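Side-chain contacts in type III restriction-modification enzyme EcoP15I Mod subunit (Escherichia coli, PDB 4ZCF), which methylates the N6 atom of an adenine in the DNA site 5'-CAGCAG-3' as a dimer using S-adenosyl-L-methionine, and joins the restriction subunit for cleavage: residues A[20-23]-A[28-31]; A[36-39]-A[44-47]; A[567-572]-A[583-588]; A[608-613]-A[618-623]. All coordinates share one frame; numbering follows the deposited sequence.

In the fold
The four contacts fall into two pairs at far ends of the chain; interactions 1 and 3 have centres about 74 Å apart. Interactions 1 and 2 follow in series through helix 14-24 and helix 37-44, their centres about 14 Å apart, joined by a probable hydrogen bond between Cys28 O and Ile36 N; both touch the second subunit and so belong to the dimer. Interactions 3 and 4, about 11 Å between centres, come last in the sequence, within the C-terminal domain, and share its mixed sheet. Ser587 of one meets Glu622 of the other in a probable hydrogen bond, and both reach the restriction subunit.

Interaction 1 of 4, residues A[20-23]-A[28-31]; sequences VLKA and CFDK
Lys22 lays its aliphatic chain across one face of the Phe29 ring, and this is the tight part of the contact. Its CG stands 3.7 Å from the centroid of the Phe29 ring, only 17° off the ring normal: a CH-pi contact from above, shifted a little toward the rim. The ring atom nearest to Lys22 CG is Phe29 CE1, at 3.6 Å. Further out, Lys22 CE is still 4.0 Å from Phe29 CD2. The chain can follow the ring because Lys22 CG sits beside the backbone N, opposite the carbonyl carbon (chi1 -78°), and runs extended from there. The other close approach is at the edge of the ring, where Leu21 CB lies in its plane, 3.9 Å from Phe29 CZ, and Leu21 O is 3.7 Å from Phe29 CE1.

Helix 14-24 thus receives the loop that leads on to helix 37-44, the chain folding back on itself at the N-terminal end of the protein, and the buried Phe29 of that loop packs against the helix. Phe29 also meets the ring of Phe35, while Leu21 reaches Leu40 of the following helix and packs on Leu21 of the second subunit, so the same small cluster lies at the dimer interface.

The looser side is the ammonium end. Lys22 NZ is 5.3 Å from the centroid of the Phe29 ring, which leaves at most a weak cation-pi attraction. Lys22 NZ also makes a long, weak ion pair with Glu252 of the second subunit.

Interaction 2 of 4, residues A[36-39]-A[44-47]; sequences IQEK and IRAS
Glu38 and Arg45 form a salt bridge along the outside of helix 37-44, seven positions apart and so about two turns on, with Arg45 the first residue to leave the helical backbone. One pair of atoms carries it: Arg45 NH1 gives a hydrogen bond to Glu38 OE2 at 3.4 Å, fairly straight at 161° but long enough to be weak. The acid oxygen sits near the plane of the guanidinium group, at its edge. The second approaches are slacker, with Glu38 OE1 at 4.0 Å from Arg45 NH1 and Glu38 OE2 at 3.9 Å from Arg45 NH2. The carboxylate and guanidinium planes stand 71° apart, which rules out a flat two-pronged pairing.

Bends in both chains make the meeting possible: Arg45 turns at chi3 (-49°), Glu38 at chi2, and the two side chains cross at about a right angle. Both residues are exposed, so water probably screens the attraction.

Behind them, the helix also touches the second subunit. Lys39 NZ makes a salt bridge to Glu213 of the second subunit, and Ile44 packs on Phe35 of that subunit. Under Glu38, Lys39 N is bonded to Ile36 O at 3.2 Å.

Interaction 3 of 4, residues A[567-572]-A[583-588]; sequences GGYKAH and PNFTSE
Tyr569 and Phe585 leave their backbones in the same manner, each with CG opposite its own N and beside its carbonyl carbon (chi1 -173° and 176°), and these torsions bring the two rings together. They meet T-shaped, planes 84° apart and centroids 5.2 Å from each other. Phe585 supplies the edge: its CD1 comes down over the centre of the tyrosine face, 3.8 Å from Tyr569 CD2. Phe585 CB lies over that face too, 4.2 Å from the centroid of the Tyr569 ring, as a CH-pi contact, and on the same side Phe585 CA is 3.7 Å from Tyr569 CD1. The hydrogen on Phe585 CD1 therefore points at the face of Tyr569.

Backbone meets the tyrosine rim as well. Pro583 O lies in the plane of the ring at its edge, 3.5 Å from Tyr569 CE1. At the far end Tyr569 OH hydrogen-bonds to Ala582 O, which fixes how the ring points and satisfies the hydroxyl of a buried side chain. The loop thus wraps from the hydroxyl and edge, at Ala582 and Pro583, onto the face at Phe585.

Leu580 of strand 577-580 touches both rings, and Leu623 of helix 618-629 touches Phe585, so the pair belongs to the apolar core between sheet and helices. Tyr569 begins strand 569-574 directly after Gly567 and Gly568, whose positive phi angles resemble a type I' turn. A beta hairpin with a two-residue turn, strands 562-566 and 569-574, thereby rests against the loop carrying the chain from strand 577-580 into helix 587-598 of the C-terminal domain.

Interaction 4 of 4, residues A[608-613]-A[618-623]; sequences VVFYGS and AKQMEL
Gln620, which presses on the ring of Phe610, rides on a helical turn whose shortest polar bond runs from Leu623 N to Lys619 O at 2.9 Å. The contact itself is apolar. Gln620 CG comes to 3.5 Å from Phe610 CZ, and its CD follows at 3.7 Å from Phe610 CE2, so the CG-CD bond covers the outer corner of the ring from an oblique direction. Amide and ring planes are 63° apart and the two side chains cross at about a right angle.

Phe610 has CG between its backbone N and carbonyl carbon (chi1 68°), which turns the ring out of strand 607-611 toward the helix; Gln620 answers with an extended chain. Gln620 OE1 ends 3.9 Å from Gly612 O, an approach of two oxygens and not a hydrogen bond. Leu623, one turn on, adds apolar cover at longer range.

Phe615, in the loop between, touches both Phe610 and Gln620. The outer side of helix 618-629 meets the restriction subunit, with Gln620 against Phe757 and Met621 against Phe691 of that chain. Strand 607-611 runs parallel to its neighbours 577-580 and 639-643, and helix 618-629 makes the beta-alpha-beta crossover to the latter.

Interaction 1 of 4, residues A[20-23]-A[28-31]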
loop_
_atom_site.group_PDB
_atom_site.type_symbol
_atom_site.label_atom_id
_atom_site.label_comp_id
_atom_site.label_asym_id
_atom_site.label_seq_id
_atom_site.Cartn_x
_atom_site.Cartn_y
_atom_site.Cartn_z
ATOM N N VAL A 20 36.281 17.388 16.132
ATOM C CA VAL A 20 35.378 18.495 16.466
ATOM C C VAL A 20 34.199 18.478 15.456
ATOM O O VAL A 20 33.041 18.649 15.853
ATOM C CB VAL A 20 36.146 19.868 16.502
ATOM C CG1 VAL A 20 35.202 21.070 16.560
ATOM C CG2 VAL A 20 37.140 19.918 17.665
ATOM N N LEU A 21 34.503 18.247 14.156
ATOM C CA LEU A 21 33.495 18.167 13.098
ATOM C C LEU A 21 32.538 16.985 13.325
ATOM O O LEU A 21 31.339 17.129 13.095
ATOM C CB LEU A 21 34.148 18.049 11.711
ATOM C CG LEU A 21 34.496 19.344 10.992
ATOM C CD1 LEU A 21 35.450 19.072 9.852
ATOM C CD2 LEU A 21 33.247 20.084 10.491
ATOM N N LYS A 22 33.073 15.828 13.769
ATOM C CA LYS A 22 32.314 14.609 14.060
ATOM C C LYS A 22 31.546 14.761 15.357
ATOM O O LYS A 22 30.415 14.271 15.449
ATOM C CB LYS A 22 33.231 13.366 14.130
ATOM C CG LYS A 22 33.649 12.840 12.760
ATOM C CD LYS A 22 34.092 11.383 12.778
ATOM C CE LYS A 22 34.808 11.034 11.489
ATOM N NZ LYS A 22 34.970 9.567 11.298
ATOM N N ALA A 23 32.149 15.448 16.356
ATOM C CA ALA A 23 31.524 15.659 17.664
ATOM C C ALA A 23 30.350 16.623 17.603
ATOM O O ALA A 23 29.361 16.423 18.323
ATOM C CB ALA A 23 32.542 16.147 18.668
ATOM N N CYS A 28 26.948 14.767 9.117
ATOM C CA CYS A 28 27.726 15.234 7.975
ATOM C C CYS A 28 28.694 14.192 7.478
ATOM O O CYS A 28 29.424 14.456 6.532
ATOM C CB CYS A 28 28.440 16.533 8.326
ATOM S SG CYS A 28 27.336 17.950 8.458
ATOM N N PHE A 29 28.699 13.015 8.128
ATOM C CA PHE A 29 29.528 11.850 7.816
ATOM C C PHE A 29 28.600 10.652 7.555
ATOM O O PHE A 29 27.643 10.445 8.293
ATOM C CB PHE A 29 30.526 11.579 8.956
ATOM C CG PHE A 29 31.488 12.725 9.190
ATOM C CD1 PHE A 29 31.161 13.766 10.053
ATOM C CD2 PHE A 29 32.720 12.764 8.546
ATOM C CE1 PHE A 29 32.048 14.828 10.262
ATOM C CE2 PHE A 29 33.609 13.824 8.763
ATOM C CZ PHE A 29 33.265 14.848 9.615
ATOM N N ASP A 30 28.825 9.911 6.478
ATOM C CA ASP A 30 27.937 8.795 6.133
ATOM C C ASP A 30 28.158 7.542 7.016
ATOM O O ASP A 30 28.945 7.611 7.956
ATOM C CB ASP A 30 27.934 8.533 4.600
ATOM C CG ASP A 30 29.127 7.790 4.033
ATOM O OD1 ASP A 30 30.006 7.386 4.819
ATOM O OD2 ASP A 30 29.133 7.521 2.811
ATOM N N LYS A 31 27.473 6.417 6.732
ATOM C CA LYS A 31 27.629 5.194 7.542
ATOM C C LYS A 31 29.049 4.629 7.559
ATOM O O LYS A 31 29.396 3.884 8.473
ATOM C CB LYS A 31 26.588 4.115 7.171
ATOM C CG LYS A 31 26.819 3.389 5.839
ATOM C CD LYS A 31 25.592 2.604 5.401
ATOM C CE LYS A 31 25.449 1.220 6.009
ATOM N NZ LYS A 31 24.011 0.841 6.124
#

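Interaction 2 of 4, residues A[36-39]-A[44-47]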
loop_
_atom_site.group_PDB
_atom_site.type_symbol
_atom_site.label_atom_id
_atom_site.label_comp_id
_atom_site.label_asym_id
_atom_site.label_seq_id
_atom_site.Cartn_x
_atom_site.Cartn_y
_atom_site.Cartn_z
ATOM N N ILE A 36 29.935 14.104 4.056
ATOM C CA ILE A 36 28.802 14.570 3.246
ATOM C C ILE A 36 28.924 16.082 3.184
ATOM O O ILE A 36 28.403 16.798 4.044
ATOM C CB ILE A 36 27.396 14.071 3.744
ATOM C CG1 ILE A 36 27.372 12.526 3.934
ATOM C CG2 ILE A 36 26.255 14.543 2.796
ATOM C CD1 ILE A 36 26.524 12.074 5.048
ATOM N N GLN A 37 29.662 16.556 2.185
ATOM C CA GLN A 37 29.945 17.972 1.959
ATOM C C GLN A 37 28.695 18.861 1.966
ATOM O O GLN A 37 28.699 19.909 2.622
ATOM C CB GLN A 37 30.732 18.139 0.659
ATOM C CG GLN A 37 31.688 19.311 0.665
ATOM C CD GLN A 37 31.945 19.827 -0.730
ATOM O OE1 GLN A 37 31.804 21.031 -1.005
ATOM N NE2 GLN A 37 32.347 18.935 -1.636
ATOM N N GLU A 38 27.612 18.422 1.277
ATOM C CA GLU A 38 26.372 19.196 1.191
ATOM C C GLU A 38 25.612 19.402 2.494
ATOM O O GLU A 38 24.967 20.449 2.655
ATOM C CB GLU A 38 25.467 18.727 0.056
ATOM C CG GLU A 38 25.540 19.624 -1.177
ATOM C CD GLU A 38 24.929 21.019 -1.121
ATOM O OE1 GLU A 38 24.907 21.684 -2.184
ATOM O OE2 GLU A 38 24.472 21.453 -0.037
ATOM N N LYS A 39 25.719 18.447 3.442
ATOM C CA LYS A 39 25.031 18.586 4.721
ATOM C C LYS A 39 25.577 19.723 5.595
ATOM O O LYS A 39 24.790 20.427 6.225
ATOM C CB LYS A 39 24.853 17.243 5.452
ATOM C CG LYS A 39 23.662 16.444 4.901
ATOM C CD LYS A 39 23.241 15.253 5.761
ATOM C CE LYS A 39 21.766 14.956 5.591
ATOM N NZ LYS A 39 21.341 13.694 6.271
ATOM N N ILE A 44 25.656 26.018 6.987
ATOM C CA ILE A 44 26.306 27.319 6.827
ATOM C C ILE A 44 25.369 28.399 6.189
ATOM O O ILE A 44 25.516 29.584 6.503
ATOM C CB ILE A 44 27.673 27.147 6.122
ATOM C CG1 ILE A 44 28.640 26.364 7.026
ATOM C CG2 ILE A 44 28.278 28.496 5.701
ATOM C CD1 ILE A 44 29.784 25.698 6.305
ATOM N N ARG A 45 24.376 27.978 5.366
ATOM C CA ARG A 45 23.409 28.866 4.695
ATOM C C ARG A 45 22.135 29.128 5.523
ATOM O O ARG A 45 21.340 28.214 5.767
ATOM C CB ARG A 45 23.050 28.353 3.285
ATOM C CG ARG A 45 24.253 28.003 2.397
ATOM C CD ARG A 45 23.858 27.556 0.995
ATOM N NE ARG A 45 22.809 26.530 0.985
ATOM C CZ ARG A 45 22.982 25.268 0.598
ATOM N NH1 ARG A 45 24.171 24.850 0.176
ATOM N NH2 ARG A 45 21.963 24.416 0.622
ATOM N N ALA A 46 21.953 30.395 5.946
ATOM C CA ALA A 46 20.816 30.887 6.738
ATOM C C ALA A 46 20.050 31.983 5.948
ATOM O O ALA A 46 19.738 33.051 6.489
ATOM C CB ALA A 46 21.319 31.440 8.071
ATOM N N SER A 47 19.753 31.703 4.661
ATOM C CA SER A 47 19.067 32.628 3.761
ATOM C C SER A 47 17.710 32.117 3.230
ATOM O O SER A 47 17.517 30.910 3.067
ATOM C CB SER A 47 19.988 33.005 2.607
#

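Interaction 3 of 4, residues A[567-572]-A[583-588]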
loop_
_atom_site.group_PDB
_atom_site.type_symbol
_atom_site.label_atom_id
_atom_site.label_comp_id
_atom_site.label_asym_id
_atom_site.label_seq_id
_atom_site.Cartn_x
_atom_site.Cartn_y
_atom_site.Cartn_z
ATOM N N GLY A 567 -5.690 -20.915 -47.624
ATOM C CA GLY A 567 -5.375 -21.265 -49.008
ATOM C C GLY A 567 -3.886 -21.337 -49.292
ATOM O O GLY A 567 -3.399 -20.689 -50.225
ATOM N N GLY A 568 -3.157 -22.053 -48.444
ATOM C CA GLY A 568 -1.712 -22.175 -48.572
ATOM C C GLY A 568 -0.934 -21.188 -47.721
ATOM O O GLY A 568 0.176 -21.500 -47.276
ATOM N N TYR A 569 -1.510 -19.982 -47.485
ATOM C CA TYR A 569 -0.895 -18.930 -46.664
ATOM C C TYR A 569 -0.893 -19.284 -45.165
ATOM O O TYR A 569 -1.912 -19.726 -44.617
ATOM C CB TYR A 569 -1.559 -17.569 -46.922
ATOM C CG TYR A 569 -0.882 -16.393 -46.246
ATOM C CD1 TYR A 569 0.153 -15.705 -46.870
ATOM C CD2 TYR A 569 -1.320 -15.928 -45.005
ATOM C CE1 TYR A 569 0.766 -14.613 -46.260
ATOM C CE2 TYR A 569 -0.733 -14.818 -44.401
ATOM C CZ TYR A 569 0.306 -14.158 -45.036
ATOM O OH TYR A 569 0.878 -13.059 -44.450
ATOM N N LYS A 570 0.266 -19.066 -44.515
ATOM C CA LYS A 570 0.490 -19.351 -43.103
ATOM C C LYS A 570 0.196 -18.146 -42.184
ATOM O O LYS A 570 0.917 -17.147 -42.197
ATOM C CB LYS A 570 1.904 -19.881 -42.889
ATOM N N ALA A 571 -0.891 -18.254 -41.401
ATOM C CA ALA A 571 -1.351 -17.230 -40.459
ATOM C C ALA A 571 -1.321 -17.775 -39.031
ATOM O O ALA A 571 -1.017 -18.955 -38.822
ATOM C CB ALA A 571 -2.757 -16.784 -40.823
ATOM N N HIS A 572 -1.607 -16.908 -38.047
ATOM C CA HIS A 572 -1.604 -17.260 -36.626
ATOM C C HIS A 572 -2.763 -16.590 -35.927
ATOM O O HIS A 572 -3.028 -15.423 -36.174
ATOM C CB HIS A 572 -0.273 -16.873 -35.952
ATOM C CG HIS A 572 0.931 -17.121 -36.807
ATOM N ND1 HIS A 572 1.572 -18.346 -36.813
ATOM C CD2 HIS A 572 1.544 -16.303 -37.698
ATOM C CE1 HIS A 572 2.556 -18.230 -37.689
ATOM N NE2 HIS A 572 2.579 -17.022 -38.246
ATOM N N PRO A 583 4.902 -12.687 -46.539
ATOM C CA PRO A 583 4.481 -11.984 -47.760
ATOM C C PRO A 583 3.698 -12.944 -48.659
ATOM O O PRO A 583 3.514 -14.117 -48.303
ATOM C CB PRO A 583 5.805 -11.529 -48.396
ATOM C CG PRO A 583 6.869 -12.396 -47.785
ATOM C CD PRO A 583 6.274 -13.221 -46.674
ATOM N N ASN A 584 3.245 -12.456 -49.823
ATOM C CA ASN A 584 2.534 -13.260 -50.817
ATOM C C ASN A 584 1.145 -13.737 -50.394
ATOM O O ASN A 584 0.750 -14.846 -50.746
ATOM C CB ASN A 584 3.420 -14.404 -51.407
ATOM C CG ASN A 584 4.801 -13.953 -51.839
ATOM O OD1 ASN A 584 4.970 -13.217 -52.822
ATOM N ND2 ASN A 584 5.820 -14.355 -51.091
ATOM N N PHE A 585 0.384 -12.877 -49.689
ATOM C CA PHE A 585 -1.008 -13.148 -49.307
ATOM C C PHE A 585 -1.844 -12.973 -50.599
ATOM O O PHE A 585 -1.729 -11.942 -51.274
ATOM C CB PHE A 585 -1.460 -12.200 -48.171
ATOM C CG PHE A 585 -2.907 -12.318 -47.742
ATOM C CD1 PHE A 585 -3.308 -13.309 -46.855
ATOM C CD2 PHE A 585 -3.864 -11.417 -48.202
ATOM C CE1 PHE A 585 -4.650 -13.411 -46.453
ATOM C CE2 PHE A 585 -5.211 -11.542 -47.826
ATOM C CZ PHE A 585 -5.596 -12.540 -46.960
ATOM N N THR A 586 -2.613 -14.011 -50.978
ATOM C CA THR A 586 -3.363 -14.046 -52.236
ATOM C C THR A 586 -4.864 -13.784 -52.098
ATOM O O THR A 586 -5.376 -13.653 -50.985
ATOM C CB THR A 586 -3.115 -15.379 -52.942
ATOM N N SER A 587 -5.570 -13.704 -53.248
ATOM C CA SER A 587 -7.023 -13.540 -53.321
ATOM C C SER A 587 -7.700 -14.838 -52.868
ATOM O O SER A 587 -8.848 -14.809 -52.417
ATOM C CB SER A 587 -7.442 -13.199 -54.746
ATOM O OG SER A 587 -6.903 -11.945 -55.127
ATOM N N GLU A 588 -6.971 -15.975 -52.993
ATOM C CA GLU A 588 -7.399 -17.316 -52.576
ATOM C C GLU A 588 -7.360 -17.411 -51.051
ATOM O O GLU A 588 -8.281 -17.969 -50.448
ATOM C CB GLU A 588 -6.522 -18.427 -53.216
ATOM C CG GLU A 588 -6.425 -18.410 -54.740
ATOM C CD GLU A 588 -7.673 -18.037 -55.525
ATOM O OE1 GLU A 588 -8.723 -18.693 -55.335
ATOM O OE2 GLU A 588 -7.592 -17.091 -56.343
#

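Interaction 4 of 4, residues A[608-613]-A[618-623]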
loop_
_atom_site.group_PDB
_atom_site.type_symbol
_atom_site.label_atom_id
_atom_site.label_comp_id
_atom_site.label_asym_id
_atom_site.label_seq_id
_atom_site.Cartn_x
_atom_site.Cartn_y
_atom_site.Cartn_z
ATOM N N VAL A 608 -7.779 -8.248 -37.231
ATOM C CA VAL A 608 -6.802 -8.777 -38.207
ATOM C C VAL A 608 -5.595 -7.835 -38.226
ATOM O O VAL A 608 -5.751 -6.643 -38.499
ATOM C CB VAL A 608 -7.383 -9.048 -39.632
ATOM C CG1 VAL A 608 -6.358 -9.739 -40.530
ATOM C CG2 VAL A 608 -8.663 -9.872 -39.569
ATOM N N VAL A 609 -4.419 -8.356 -37.854
ATOM C CA VAL A 609 -3.148 -7.612 -37.790
ATOM C C VAL A 609 -2.187 -8.142 -38.879
ATOM O O VAL A 609 -1.911 -9.330 -38.920
ATOM C CB VAL A 609 -2.495 -7.653 -36.368
ATOM C CG1 VAL A 609 -1.375 -6.624 -36.225
ATOM C CG2 VAL A 609 -3.530 -7.481 -35.268
ATOM N N PHE A 610 -1.695 -7.270 -39.752
ATOM C CA PHE A 610 -0.776 -7.698 -40.812
ATOM C C PHE A 610 0.501 -6.855 -40.851
ATOM O O PHE A 610 0.478 -5.673 -40.512
ATOM C CB PHE A 610 -1.482 -7.744 -42.192
ATOM C CG PHE A 610 -1.870 -6.390 -42.741
ATOM C CD1 PHE A 610 -3.089 -5.808 -42.409
ATOM C CD2 PHE A 610 -0.995 -5.672 -43.549
ATOM C CE1 PHE A 610 -3.417 -4.528 -42.861
ATOM C CE2 PHE A 610 -1.337 -4.401 -44.016
ATOM C CZ PHE A 610 -2.543 -3.839 -43.663
ATOM N N TYR A 611 1.610 -7.467 -41.262
ATOM C CA TYR A 611 2.901 -6.791 -41.376
ATOM C C TYR A 611 2.991 -5.962 -42.690
ATOM O O TYR A 611 3.132 -6.530 -43.775
ATOM C CB TYR A 611 4.016 -7.843 -41.270
ATOM C CG TYR A 611 5.426 -7.317 -41.328
ATOM C CD1 TYR A 611 5.783 -6.146 -40.670
ATOM C CD2 TYR A 611 6.432 -8.041 -41.950
ATOM C CE1 TYR A 611 7.093 -5.665 -40.704
ATOM C CE2 TYR A 611 7.740 -7.560 -42.014
ATOM C CZ TYR A 611 8.069 -6.376 -41.378
ATOM O OH TYR A 611 9.368 -5.925 -41.388
ATOM N N GLY A 612 2.907 -4.631 -42.548
ATOM C CA GLY A 612 2.963 -3.617 -43.602
ATOM C C GLY A 612 3.969 -3.839 -44.711
ATOM O O GLY A 612 3.580 -3.892 -45.881
ATOM N N SER A 613 5.265 -4.014 -44.350
ATOM C CA SER A 613 6.385 -4.248 -45.282
ATOM C C SER A 613 6.171 -5.413 -46.271
ATOM O O SER A 613 6.699 -5.366 -47.389
ATOM C CB SER A 613 7.681 -4.470 -44.512
ATOM O OG SER A 613 8.445 -3.277 -44.430
ATOM N N ALA A 618 -2.211 -2.543 -53.031
ATOM C CA ALA A 618 -3.400 -3.057 -53.743
ATOM C C ALA A 618 -4.058 -4.229 -52.976
ATOM O O ALA A 618 -5.285 -4.285 -52.871
ATOM C CB ALA A 618 -3.023 -3.492 -55.155
ATOM N N LYS A 619 -3.226 -5.140 -52.422
ATOM C CA LYS A 619 -3.664 -6.273 -51.605
ATOM C C LYS A 619 -4.072 -5.767 -50.220
ATOM O O LYS A 619 -5.024 -6.289 -49.637
ATOM C CB LYS A 619 -2.569 -7.353 -51.516
ATOM C CG LYS A 619 -3.005 -8.695 -52.105
ATOM C CD LYS A 619 -2.777 -8.777 -53.624
ATOM C CE LYS A 619 -3.761 -9.674 -54.341
ATOM N NZ LYS A 619 -3.530 -11.116 -54.069
ATOM N N GLN A 620 -3.361 -4.726 -49.718
ATOM C CA GLN A 620 -3.592 -4.024 -48.446
ATOM C C GLN A 620 -5.013 -3.406 -48.456
ATOM O O GLN A 620 -5.765 -3.587 -47.496
ATOM C CB GLN A 620 -2.486 -2.963 -48.268
ATOM C CG GLN A 620 -2.232 -2.443 -46.865
ATOM C CD GLN A 620 -0.832 -1.900 -46.668
ATOM O OE1 GLN A 620 0.162 -2.436 -47.164
ATOM N NE2 GLN A 620 -0.708 -0.837 -45.890
ATOM N N MET A 621 -5.403 -2.754 -49.581
ATOM C CA MET A 621 -6.736 -2.151 -49.802
ATOM C C MET A 621 -7.794 -3.231 -50.001
ATOM O O MET A 621 -8.932 -3.078 -49.546
ATOM C CB MET A 621 -6.719 -1.264 -51.052
ATOM C CG MET A 621 -6.489 0.192 -50.769
ATOM S SD MET A 621 -5.785 1.060 -52.197
ATOM C CE MET A 621 -7.162 0.996 -53.353
ATOM N N GLU A 622 -7.422 -4.301 -50.721
ATOM C CA GLU A 622 -8.269 -5.450 -51.029
ATOM C C GLU A 622 -8.732 -6.129 -49.742
ATOM O O GLU A 622 -9.903 -6.492 -49.648
ATOM C CB GLU A 622 -7.497 -6.430 -51.916
ATOM C CG GLU A 622 -8.320 -7.570 -52.486
ATOM C CD GLU A 622 -7.526 -8.535 -53.343
ATOM O OE1 GLU A 622 -6.592 -8.083 -54.047
ATOM O OE2 GLU A 622 -7.853 -9.745 -53.323
ATOM N N LEU A 623 -7.822 -6.271 -48.746
ATOM C CA LEU A 623 -8.126 -6.877 -47.443
ATOM C C LEU A 623 -9.135 -6.038 -46.672
ATOM O O LEU A 623 -10.027 -6.597 -46.045
ATOM C CB LEU A 623 -6.851 -7.063 -46.599
ATOM C CG LEU A 623 -6.567 -8.469 -46.074
ATOM C CD1 LEU A 623 -5.179 -8.546 -45.502
ATOM C CD2 LEU A 623 -7.591 -8.899 -45.023
#